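Glycosyl transferase (PDB 5U02) is a TarS-type glycosyl transferase of Staphylococcus aureus, here a helical linker domain followed by beta-sheet C-terminal domains. Local coordinates at residues A[92-95]-A[96-100]. Numbering follows the deposited sequence.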
ATOM      1  N   ASP A  92      -7.498   7.597 -42.681  1.00 83.53           N
ATOM      2  CA  ASP A  92      -8.380   6.798 -41.837  1.00 82.21           C
ATOM      3  C   ASP A  92      -8.565   7.560 -40.530  1.00 78.00           C
ATOM      4  O   ASP A  92      -7.738   7.456 -39.621  1.00 71.56           O
ATOM      5  CB  ASP A  92      -7.763   5.422 -41.608  1.00 81.57           C
ATOM      6  CG  ASP A  92      -8.690   4.468 -40.897  1.00 78.86           C
ATOM      7  OD1 ASP A  92      -9.694   4.915 -40.303  1.00 76.16           O
ATOM      8  OD2 ASP A  92      -8.399   3.257 -40.930  1.00 83.12           O
ATOM      9  N   ILE A  93      -9.655   8.326 -40.432  1.00 82.56           N
ATOM     10  CA  ILE A  93      -9.849   9.196 -39.276  1.00 84.82           C
ATOM     11  C   ILE A  93     -10.726   8.571 -38.200  1.00 83.85           C
ATOM     12  O   ILE A  93     -10.757   9.085 -37.070  1.00 81.10           O
ATOM     13  CB  ILE A  93     -10.412  10.570 -39.694  1.00 87.58           C
ATOM     14  CG1 ILE A  93      -9.980  11.626 -38.680  1.00 83.75           C
ATOM     15  CG2 ILE A  93     -11.929  10.515 -39.809  1.00 90.71           C
ATOM     16  CD1 ILE A  93     -10.461  12.981 -38.994  1.00 82.79           C
ATOM     17  N   ASP A  94     -11.434   7.480 -38.501  1.00 84.27           N
ATOM     18  CA  ASP A  94     -12.021   6.691 -37.422  1.00 84.22           C
ATOM     19  C   ASP A  94     -10.928   6.114 -36.535  1.00 79.90           C
ATOM     20  O   ASP A  94     -11.057   6.091 -35.306  1.00 79.87           O
ATOM     21  CB  ASP A  94     -12.902   5.569 -37.982  1.00 89.44           C
ATOM     22  CG  ASP A  94     -13.417   4.628 -36.894  1.00 92.96           C
ATOM     23  OD1 ASP A  94     -12.726   3.631 -36.582  1.00 92.69           O
ATOM     24  OD2 ASP A  94     -14.508   4.900 -36.351  1.00 95.21           O
ATOM     25  N   ASN A  95      -9.836   5.657 -37.147  1.00 75.42           N
ATOM     26  CA  ASN A  95      -8.693   5.150 -36.400  1.00 70.66           C
ATOM     27  C   ASN A  95      -7.755   6.265 -35.959  1.00 65.53           C
ATOM     28  O   ASN A  95      -7.133   6.154 -34.899  1.00 64.44           O
ATOM     29  CB  ASN A  95      -7.924   4.128 -37.240  1.00 72.74           C
ATOM     30  CG  ASN A  95      -8.670   2.817 -37.395  1.00 76.21           C
ATOM     31  OD1 ASN A  95      -8.995   2.395 -38.504  1.00 72.36           O
ATOM     32  ND2 ASN A  95      -8.925   2.154 -36.277  1.00 69.14           N
ATOM     33  N   TYR A  96      -7.622   7.329 -36.757  1.00 66.78           N
ATOM     34  CA  TYR A  96      -6.779   8.449 -36.349  1.00 67.98           C
ATOM     35  C   TYR A  96      -7.275   9.057 -35.046  1.00 67.30           C
ATOM     36  O   TYR A  96      -6.491   9.297 -34.121  1.00 67.48           O
ATOM     37  CB  TYR A  96      -6.729   9.513 -37.447  1.00 69.81           C
ATOM     38  CG  TYR A  96      -5.663  10.572 -37.235  1.00 69.35           C
ATOM     39  CD1 TYR A  96      -5.858  11.622 -36.345  1.00 68.61           C
ATOM     40  CD2 TYR A  96      -4.464  10.522 -37.932  1.00 70.30           C
ATOM     41  CE1 TYR A  96      -4.886  12.581 -36.149  1.00 70.10           C
ATOM     42  CE2 TYR A  96      -3.489  11.481 -37.750  1.00 70.56           C
ATOM     43  CZ  TYR A  96      -3.706  12.512 -36.860  1.00 71.83           C
ATOM     44  OH  TYR A  96      -2.731  13.469 -36.676  1.00 71.76           O
ATOM     45  N   ARG A  97      -8.579   9.333 -34.959  1.00 67.32           N
ATOM     46  CA  ARG A  97      -9.111   9.857 -33.710  1.00 67.64           C
ATOM     47  C   ARG A  97      -8.980   8.825 -32.600  1.00 65.18           C
ATOM     48  O   ARG A  97      -8.524   9.155 -31.499  1.00 65.18           O
ATOM     49  CB  ARG A  97     -10.564  10.296 -33.885  1.00 72.49           C
ATOM     50  CG  ARG A  97     -11.121  10.989 -32.653  1.00 74.52           C
ATOM     51  CD  ARG A  97     -12.538  11.508 -32.867  1.00 78.27           C
ATOM     52  NE  ARG A  97     -13.347  10.600 -33.665  1.00 82.17           N
ATOM     53  CZ  ARG A  97     -13.824  10.880 -34.875  1.00 83.46           C
ATOM     54  NH1 ARG A  97     -13.589  12.061 -35.437  1.00 84.49           N
ATOM     55  NH2 ARG A  97     -14.553   9.980 -35.526  1.00 82.43           N
ATOM     56  N   THR A  98      -9.325   7.566 -32.893  1.00 65.07           N
ATOM     57  CA  THR A  98      -9.174   6.493 -31.914  1.00 64.33           C
ATOM     58  C   THR A  98      -7.791   6.515 -31.274  1.00 64.87           C
ATOM     59  O   THR A  98      -7.667   6.385 -30.053  1.00 62.22           O
ATOM     60  CB  THR A  98      -9.438   5.133 -32.568  1.00 64.72           C
ATOM     61  OG1 THR A  98     -10.790   5.072 -33.041  1.00 64.53           O
ATOM     62  CG2 THR A  98      -9.209   4.007 -31.572  1.00 62.10           C
ATOM     63  N   VAL A  99      -6.742   6.722 -32.078  1.00 59.13           N
ATOM     64  CA  VAL A  99      -5.385   6.779 -31.536  1.00 59.30           C
ATOM     65  C   VAL A  99      -5.222   7.984 -30.617  1.00 59.90           C
ATOM     66  O   VAL A  99      -4.832   7.849 -29.450  1.00 56.61           O
ATOM     67  CB  VAL A  99      -4.347   6.799 -32.672  1.00 59.82           C
ATOM     68  CG1 VAL A  99      -2.960   7.088 -32.107  1.00 58.51           C
ATOM     69  CG2 VAL A  99      -4.349   5.474 -33.417  1.00 60.09           C
ATOM     70  N   GLU A 100      -5.489   9.183 -31.141  1.00 62.32           N
ATOM     71  CA  GLU A 100      -5.440  10.386 -30.316  1.00 62.68           C
ATOM     72  C   GLU A 100      -6.362  10.264 -29.114  1.00 61.95           C
ATOM     73  O   GLU A 100      -5.983  10.627 -27.991  1.00 59.14           O
ATOM     74  CB  GLU A 100      -5.816  11.609 -31.141  1.00 64.17           C
ATOM     75  CG  GLU A 100      -4.756  12.045 -32.107  1.00 68.12           C
ATOM     76  CD  GLU A 100      -5.039  13.426 -32.635  1.00 71.71           C
ATOM     77  OE1 GLU A 100      -6.207  13.854 -32.540  1.00 71.84           O
ATOM     78  OE2 GLU A 100      -4.103  14.088 -33.126  1.00 73.47           O
TER
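Asp92 and Tyr96 open the first turn of helix 93-105: Tyr96 N donates to Asp92 O at 2.9 Å with an N-H...O angle of 141°. Asp92 also serves as N-cap, its OD1 accepting from Asn95 N at 3.2 Å; the N-H points well at the oxygen (161°) but arrives from above the carboxylate plane. One residue thus satisfies two amide hydrogens of the first turn, one through its backbone and one through its side chain. The i to i+4 series continues with Arg97 N to Ile93 O at 3.0 Å and Val99 N to Asn95 O at 2.9 Å.

Asp94 O is approached by two donors of one residue. The bond from Thr98 N is weak, at 3.3 Å. Thr98 OG1 is modelled as donating to the same Asp94 O at 2.5 Å, shorter than normal, so the exact length is doubtful; a threonine hydroxyl bonding to the carbonyl four residues back is nonetheless a common helix feature. With OG1 anti to the carbonyl carbon of Thr98 (chi1 -63°), the hydroxyl folds back along the helix toward the preceding turn. The Arg97 chain bends at chi3, and Ile93 O lies 4.1 Å above the centre of the Arg97 guanidinium plane, facing one side of it. Beside these polar links, Ile93 CG1 rests 4.1 Å from Tyr96 CB.

Beyond these residues, buried Glu100 accepts from Ser47 N through OE1, and Thr98 OG1 has a weak bond with Asn123 ND2. Within the helical linker domain, Tyr96 meets the Phe46 ring and packs on helices 56-68 and 82-89, while Val99 touches Tyr87 of helix 82-89. Val99 makes a separate contact with Phe122, in the loop after strand 117-121.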